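Local structure of inulin fructotransferase (Bacillus sp. snu-7, 2INV) at residues 179-184 and 202-207; 188-193 and 210-215; 242-247 and 265-270. The protein probably breaks down inulin by intramolecular fructosyl transfer, splitting off fructose pairs as a di-fructose anhydride from the chain end. All blocks are in the same frame, centred on the assembly; numbering follows the deposited sequence.

Interaction 1: residues 179-184 and 202-207. With FRU (beta-D-fructofuranose), chain D.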
# COMPACT_ATOMS: atom_id res chain seq x y z
N GLY A 179 -1.23 -16.81 -1.27
CA GLY A 179 -0.99 -17.51 -0.03
C GLY A 179 0.04 -18.58 -0.33
O GLY A 179 -0.21 -19.48 -1.14
N PHE A 180 1.21 -18.46 0.28
CA PHE A 180 2.28 -19.43 0.09
C PHE A 180 2.54 -20.06 1.44
O PHE A 180 2.71 -19.34 2.44
CB PHE A 180 3.57 -18.73 -0.37
CG PHE A 180 3.48 -18.12 -1.74
CD1 PHE A 180 3.85 -18.84 -2.87
CD2 PHE A 180 3.08 -16.80 -1.89
CE1 PHE A 180 3.84 -18.25 -4.13
CE2 PHE A 180 3.06 -16.20 -3.14
CZ PHE A 180 3.44 -16.92 -4.26
N VAL A 181 2.59 -21.38 1.50
CA VAL A 181 2.84 -22.03 2.77
C VAL A 181 3.57 -23.37 2.63
O VAL A 181 3.28 -24.17 1.74
CB VAL A 181 1.52 -22.20 3.56
CG1 VAL A 181 0.56 -23.09 2.79
CG2 VAL A 181 1.81 -22.78 4.93
N TYR A 182 4.53 -23.58 3.52
CA TYR A 182 5.35 -24.79 3.59
C TYR A 182 6.09 -25.17 2.29
O TYR A 182 6.12 -26.33 1.91
CB TYR A 182 4.50 -25.96 4.10
CG TYR A 182 4.73 -26.32 5.56
CD1 TYR A 182 4.84 -25.33 6.55
CD2 TYR A 182 4.83 -27.65 5.96
CE1 TYR A 182 5.05 -25.67 7.90
CE2 TYR A 182 5.04 -28.01 7.31
CZ TYR A 182 5.14 -27.01 8.27
OH TYR A 182 5.36 -27.36 9.57
N LEU A 183 6.69 -24.17 1.65
CA LEU A 183 7.46 -24.37 0.41
C LEU A 183 8.92 -24.00 0.66
O LEU A 183 9.18 -22.97 1.29
CB LEU A 183 6.92 -23.45 -0.70
CG LEU A 183 5.55 -23.78 -1.29
CD1 LEU A 183 5.05 -22.60 -2.09
CD2 LEU A 183 5.66 -25.02 -2.15
N GLU A 184 9.86 -24.78 0.14
CA GLU A 184 11.24 -24.41 0.38
C GLU A 184 11.52 -23.04 -0.21
O GLU A 184 12.26 -22.24 0.37
CB GLU A 184 12.24 -25.43 -0.17
CG GLU A 184 13.59 -25.22 0.50
CD GLU A 184 14.60 -26.30 0.23
OE1 GLU A 184 14.23 -27.49 0.21
OE2 GLU A 184 15.79 -25.96 0.07
N ILE A 202 3.10 -14.78 2.65
CA ILE A 202 4.15 -15.75 2.36
C ILE A 202 4.82 -16.14 3.67
O ILE A 202 5.72 -15.43 4.15
CB ILE A 202 5.21 -15.12 1.46
CG1 ILE A 202 4.53 -14.24 0.42
CG2 ILE A 202 6.05 -16.20 0.81
CD1 ILE A 202 5.48 -13.42 -0.41
N ALA A 203 4.42 -17.26 4.26
CA ALA A 203 5.03 -17.65 5.52
C ALA A 203 5.18 -19.14 5.72
O ALA A 203 4.51 -19.95 5.06
CB ALA A 203 4.25 -17.05 6.67
N GLU A 204 6.07 -19.48 6.65
CA GLU A 204 6.34 -20.87 6.96
C GLU A 204 6.89 -21.50 5.68
O GLU A 204 6.56 -22.63 5.31
CB GLU A 204 5.07 -21.55 7.47
CG GLU A 204 4.65 -20.94 8.83
CD GLU A 204 3.45 -21.61 9.48
OE1 GLU A 204 2.99 -22.66 8.97
OE2 GLU A 204 2.98 -21.10 10.52
N CYS A 205 7.74 -20.72 5.02
CA CYS A 205 8.42 -21.11 3.79
C CYS A 205 9.92 -21.01 4.07
O CYS A 205 10.35 -20.17 4.88
CB CYS A 205 8.05 -20.16 2.66
SG CYS A 205 6.42 -20.44 1.92
N GLY A 206 10.71 -21.86 3.42
CA GLY A 206 12.15 -21.81 3.64
C GLY A 206 12.64 -20.44 3.22
O GLY A 206 13.42 -19.79 3.91
N ASN A 207 12.15 -20.00 2.06
CA ASN A 207 12.47 -18.71 1.49
C ASN A 207 11.15 -18.11 1.01
O ASN A 207 10.29 -18.83 0.51
CB ASN A 207 13.41 -18.86 0.29
CG ASN A 207 14.70 -19.56 0.64
OD1 ASN A 207 14.71 -20.77 0.86
ND2 ASN A 207 15.79 -18.81 0.71
C1 FRU D . 4.92 -20.55 14.11
C2 FRU D . 4.99 -19.03 13.66
C3 FRU D . 5.22 -18.84 12.13
C4 FRU D . 6.09 -17.57 12.01
C5 FRU D . 6.84 -17.59 13.31
C6 FRU D . 6.77 -16.18 13.93
O1 FRU D . 5.93 -21.36 13.45
O3 FRU D . 4.38 -18.99 11.01
O4 FRU D . 6.89 -17.56 10.84
O5 FRU D . 6.25 -18.63 14.16
O6 FRU D . 7.84 -16.09 14.78

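Interaction 2: residues 188-193 and 210-215. With FRU (beta-D-fructofuranose), chain E.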
# COMPACT_ATOMS: atom_id res chain seq x y z
N ILE A 188 10.17 -16.88 -6.66
CA ILE A 188 11.47 -16.52 -7.21
C ILE A 188 11.25 -15.76 -8.52
O ILE A 188 10.49 -16.20 -9.38
CB ILE A 188 12.33 -17.77 -7.52
CG1 ILE A 188 12.70 -18.49 -6.23
CG2 ILE A 188 13.59 -17.36 -8.28
CD1 ILE A 188 13.48 -19.78 -6.44
N VAL A 189 11.90 -14.60 -8.66
CA VAL A 189 11.76 -13.81 -9.88
C VAL A 189 13.08 -13.15 -10.30
O VAL A 189 13.52 -12.17 -9.70
CB VAL A 189 10.69 -12.71 -9.74
CG1 VAL A 189 10.50 -12.01 -11.07
CG2 VAL A 189 9.37 -13.32 -9.28
N ARG A 190 13.67 -13.71 -11.34
CA ARG A 190 14.93 -13.27 -11.91
C ARG A 190 14.71 -12.24 -13.01
O ARG A 190 13.79 -12.36 -13.80
CB ARG A 190 15.64 -14.50 -12.47
CG ARG A 190 17.09 -14.31 -12.80
CD ARG A 190 17.77 -15.63 -12.99
NE ARG A 190 19.20 -15.49 -12.81
CZ ARG A 190 19.86 -15.87 -11.72
NH1 ARG A 190 19.20 -16.41 -10.71
NH2 ARG A 190 21.17 -15.70 -11.64
N GLY A 191 15.57 -11.23 -13.07
CA GLY A 191 15.44 -10.20 -14.09
C GLY A 191 14.08 -9.53 -14.12
O GLY A 191 13.48 -9.36 -15.18
N ALA A 192 13.60 -9.15 -12.94
CA ALA A 192 12.30 -8.49 -12.81
C ALA A 192 12.43 -7.00 -13.14
O ALA A 192 13.42 -6.36 -12.79
CB ALA A 192 11.76 -8.67 -11.41
N ASP A 193 11.42 -6.48 -13.81
CA ASP A 193 11.37 -5.10 -14.24
C ASP A 193 9.93 -4.62 -14.07
O ASP A 193 9.01 -5.17 -14.67
CB ASP A 193 11.85 -5.06 -15.70
CG ASP A 193 11.82 -3.67 -16.31
OD1 ASP A 193 11.76 -2.66 -15.56
OD2 ASP A 193 11.87 -3.57 -17.56
N GLU A 210 12.50 -14.08 -3.62
CA GLU A 210 13.86 -14.02 -4.15
C GLU A 210 13.96 -13.32 -5.52
O GLU A 210 13.60 -13.90 -6.55
CB GLU A 210 14.44 -15.43 -4.27
CG GLU A 210 14.64 -16.12 -2.93
CD GLU A 210 15.02 -17.58 -3.08
OE1 GLU A 210 14.11 -18.44 -2.96
OE2 GLU A 210 16.21 -17.88 -3.34
N LEU A 211 14.45 -12.08 -5.51
CA LEU A 211 14.61 -11.30 -6.73
C LEU A 211 16.07 -11.39 -7.13
O LEU A 211 16.91 -10.57 -6.75
CB LEU A 211 14.21 -9.86 -6.47
CG LEU A 211 12.89 -9.78 -5.72
CD1 LEU A 211 12.56 -8.34 -5.38
CD2 LEU A 211 11.79 -10.41 -6.56
N THR A 212 16.37 -12.42 -7.91
CA THR A 212 17.72 -12.72 -8.36
C THR A 212 18.11 -12.12 -9.71
O THR A 212 17.30 -11.48 -10.37
CB THR A 212 17.90 -14.24 -8.42
OG1 THR A 212 16.93 -14.80 -9.32
CG2 THR A 212 17.69 -14.84 -7.03
N GLY A 213 19.36 -12.34 -10.09
CA GLY A 213 19.87 -11.84 -11.35
C GLY A 213 20.11 -10.34 -11.32
O GLY A 213 21.24 -9.87 -11.16
N ALA A 214 19.03 -9.58 -11.49
CA ALA A 214 19.11 -8.13 -11.48
C ALA A 214 17.68 -7.60 -11.57
O ALA A 214 16.76 -8.37 -11.87
CB ALA A 214 19.92 -7.64 -12.67
N GLY A 215 17.49 -6.32 -11.30
CA GLY A 215 16.15 -5.77 -11.36
C GLY A 215 16.05 -4.27 -11.53
O GLY A 215 17.01 -3.53 -11.32
C1 FRU E . 12.83 1.47 -20.78
C2 FRU E . 13.69 0.84 -19.60
C3 FRU E . 12.89 -0.13 -18.68
C4 FRU E . 13.49 0.06 -17.27
C5 FRU E . 13.96 1.49 -17.34
C6 FRU E . 15.38 1.66 -17.08
O1 FRU E . 11.84 1.79 -20.34
O2 FRU E . 14.88 0.37 -20.20
O3 FRU E . 12.42 -1.44 -18.86
O4 FRU E . 12.56 -0.23 -16.24
O5 FRU E . 13.86 1.94 -18.73
O6 FRU E . 16.13 2.54 -16.64
O HOH W 1 14.87 -9.88 -9.99
O HOH W 2 16.75 -17.37 -9.94

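Interaction 3: residues 242-247 and 265-270. With 2PO (phosphonate), chain H.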
# COMPACT_ATOMS: atom_id res chain seq x y z
N LEU A 242 14.45 -0.40 -6.29
CA LEU A 242 13.56 -1.26 -5.52
C LEU A 242 12.94 -0.48 -4.36
O LEU A 242 13.63 0.22 -3.63
CB LEU A 242 14.32 -2.46 -4.96
CG LEU A 242 13.54 -3.51 -4.15
CD1 LEU A 242 12.39 -4.07 -4.97
CD2 LEU A 242 14.48 -4.63 -3.72
N LEU A 243 11.62 -0.59 -4.24
CA LEU A 243 10.88 0.08 -3.17
C LEU A 243 10.31 -1.03 -2.32
O LEU A 243 9.58 -1.90 -2.81
CB LEU A 243 9.73 0.91 -3.75
CG LEU A 243 9.51 2.33 -3.23
CD1 LEU A 243 8.09 2.75 -3.58
CD2 LEU A 243 9.73 2.40 -1.74
N VAL A 244 10.65 -1.02 -1.04
CA VAL A 244 10.13 -2.03 -0.13
C VAL A 244 9.49 -1.18 0.96
O VAL A 244 10.17 -0.45 1.68
CB VAL A 244 11.27 -2.92 0.37
CG1 VAL A 244 10.72 -3.98 1.31
CG2 VAL A 244 11.94 -3.58 -0.83
N THR A 245 8.17 -1.29 1.05
CA THR A 245 7.42 -0.47 1.98
C THR A 245 6.15 -1.12 2.52
O THR A 245 5.51 -1.93 1.84
CB THR A 245 7.03 0.83 1.24
OG1 THR A 245 5.81 0.73 0.26
CG2 THR A 245 8.12 1.61 0.62
N GLY A 246 5.77 -0.74 3.74
CA GLY A 246 4.56 -1.26 4.36
C GLY A 246 4.45 -2.77 4.46
O GLY A 246 3.35 -3.32 4.40
N ASN A 247 5.57 -3.45 4.64
CA ASN A 247 5.55 -4.90 4.77
C ASN A 247 5.70 -5.23 6.25
O ASN A 247 6.36 -4.51 6.99
CB ASN A 247 6.70 -5.53 3.99
CG ASN A 247 6.58 -5.31 2.50
OD1 ASN A 247 5.78 -5.97 1.82
ND2 ASN A 247 7.36 -4.37 1.98
N CYS A 265 18.07 1.85 -3.77
CA CYS A 265 16.79 1.23 -3.45
C CYS A 265 16.28 1.88 -2.17
O CYS A 265 17.01 2.69 -1.56
CB CYS A 265 16.94 -0.28 -3.25
SG CYS A 265 17.52 -1.16 -4.71
N SER A 266 15.06 1.55 -1.77
CA SER A 266 14.52 2.15 -0.56
C SER A 266 13.71 1.17 0.28
O SER A 266 12.81 0.50 -0.23
CB SER A 266 13.65 3.36 -0.91
OG SER A 266 13.00 3.88 0.23
N VAL A 267 14.04 1.11 1.57
CA VAL A 267 13.34 0.24 2.50
C VAL A 267 12.79 1.17 3.58
O VAL A 267 13.49 1.56 4.51
CB VAL A 267 14.30 -0.80 3.09
CG1 VAL A 267 13.58 -1.67 4.10
CG2 VAL A 267 14.85 -1.67 1.96
N THR A 268 11.51 1.50 3.43
CA THR A 268 10.84 2.44 4.32
C THR A 268 9.45 2.01 4.80
O THR A 268 8.72 1.32 4.09
CB THR A 268 10.66 3.78 3.58
OG1 THR A 268 11.90 4.15 2.97
CG2 THR A 268 10.20 4.85 4.55
N SER A 269 9.09 2.46 6.00
CA SER A 269 7.77 2.19 6.57
C SER A 269 7.46 0.70 6.68
O SER A 269 6.40 0.25 6.24
CB SER A 269 6.71 2.87 5.71
OG SER A 269 6.97 4.25 5.58
N ASN A 270 8.37 -0.07 7.26
CA ASN A 270 8.18 -1.50 7.42
C ASN A 270 8.28 -1.92 8.87
O ASN A 270 8.84 -1.21 9.70
CB ASN A 270 9.23 -2.29 6.62
CG ASN A 270 9.11 -2.06 5.12
OD1 ASN A 270 8.20 -2.57 4.47
ND2 ASN A 270 10.04 -1.29 4.57
P 2PO H . 2.72 2.41 2.05
O1P 2PO H . 2.19 3.36 0.91
O2P 2PO H . 3.43 1.18 1.34
O3P 2PO H . 1.75 2.06 3.13

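Interaction 1: residues 179-184 and 202-207
Phe180 and Ile202 lie side by side on neighbouring parallel strands of the right-handed parallel beta-helix, one coil apart, and the two chains stay in step through the bend that follows. Backbone bonds run along the whole contact. Ala203 N reaches Phe180 O at 3.3 Å, and beyond the strands Gly206 N bonds to Leu183 O at 2.8 Å. Weaker, bent bonds join Tyr182 N to Glu204 O and Asn207 N to Glu184 O. Tyr182 and Glu204 both have positive phi, the left-handed conformation, so successive coils turn their corner in the same way.

The apolar packing is on the face of Phe180 and Ile202. Ile202 CG1 comes 3.7 Å from Phe180 CD2, and Ala186, of the next strand in the chain, packs against both side chains. At the corner Cys205 SG sits 4.0 Å from both Phe180 CB and Leu183 CB.

Tyr182 and Glu204 meet at the edge of the phenol ring: Glu204 CB lies in its plane, and Glu204 OE1 is 3.8 Å from Tyr182 CE1, with ring and carboxylate planes 59° apart. The ring stacks with Phe150, and its hydroxyl bonds to Asp96.

Within the two segments Glu204 makes the bond to the sugar; it shares a glycan pocket with Ser93, Pro251 and Arg252, which also bond to the fructose, and with Phe250, Phe275 and Tyr303. Its CG stands anti to the carbonyl carbon (chi1 -66°), and the chain is extended beyond it (chi2 -175°), which carries the carboxylate out to the bound fructose. Bonds from Ser93 N to OE1 and between OE2 and Ser91 OG help to fix the rotation of this group. The fructose hydroxyl O3 donates to Glu204 OE2 across 2.6 Å.

Interaction 2: residues 188-193 and 210-215
Adjacent coils of the parallel beta-helix are joined here where strands end in turns, with Ile188 and Val189 beside Glu210 and Leu211. Val189 N makes a nearly straight bond (173°) to Glu210 O at 2.8 Å. Past the strands, Gly191 N, at a residue with positive phi, bonds to Thr212 O at 3.2 Å. A water beside the turn stands 2.7 Å from Val189 O and 2.9 Å from Thr212 O.

The Ile188 and Glu210 side chains lie side by side, Ile188 CG1 3.6 Å from Glu210 OE1, an oxygen hydrogen-bonded to His185 ND1. Val189 CB faces Leu211 CD2 on the other side. Arg190, extended from CG to NE, crosses Thr212 at about a right angle and lays one guanidinium face over Gly213 N; a second water, in the guanidinium plane, links Arg190 NH1 with Thr212 OG1.

Asp193, at the end of its segment, belongs to a glycan pocket with Arg134 and Gln216. Its OD1 accepts from fructose O4 and its OD2 from O3, each at 2.6 Å, while Arg134 forms a salt bridge to OD2. Gripping two neighbouring hydroxyls with one carboxylate would fix how the sugar ring is turned, and Arg134 probably helps to position that carboxylate.

Interaction 3: residues 242-247 and 265-270
Asn247 and Asn270 lie side by side, their amide planes 11° apart, as rungs of an asparagine ladder in the right-handed parallel beta-helix. Asn270 OD1 accepts twice from the coil before, from Asn247 N at 2.8 Å and from Asn247 ND2 at 3.2 Å. Asn247 ND2 also bonds to Val220 O, on the preceding coil. Both side chains have CG anti to the carbonyl carbon (chi1 -64°), so the amides repeat in register from coil to coil; Asn247 OD1 in turn accepts from Asn223 N, and the next rung is Asn294, whose OD1 accepts from Asn270 N.

Backbone bonds hold strands 243-245 and 266-268 almost parallel, at 8°. Ser266 N bonds to Leu242 O, Val244 N to Ser266 O and Thr268 N to Val244 O. Val244 O is gripped a second time by Asn270 ND2, at 3.0 Å, from above the carbonyl plane. The ladder is thereby tied to the strand itself.

Apolar contacts line the opposite face from Thr245 and Thr268. Val244 CB meets Val267 CG2 at 4.1 Å, and Leu242 CB lies 3.5 Å from Cys265 SG, with Phe259 packed against Leu242, Cys265 and Val267.

The threonine face looks to the other subunits of the trimer. Ser269 OG bonds to Ser269 of both the second and the third subunit, and Leu243 packs on Asn247 of the second. Within the segment, Thr268 OG1 donates to Ser266 OG. A phosphonate is shared by Thr245 of all three chains; in this one, Thr245 OG1 donates to its O2P at 2.7 Å.

Overall arrangement
From the N terminus the chain passes through 179-184 and then 188-193 before coming round one coil to 202-207, which closes interaction 1, and to 210-215, which closes interaction 2. The two loops therefore cross, and they tie the same pair of coils together at different places on the circumference, with centres about 18 Å apart. Interaction 3 opens later, at 242-247, and closes after a further coil at 265-270, in series with both. It touches interaction 2 where Leu211 CD1 packs 4.3 Å from Leu242 CD1. Two separate fructose sites and the trimer interface are thus carried by one continuous solenoid.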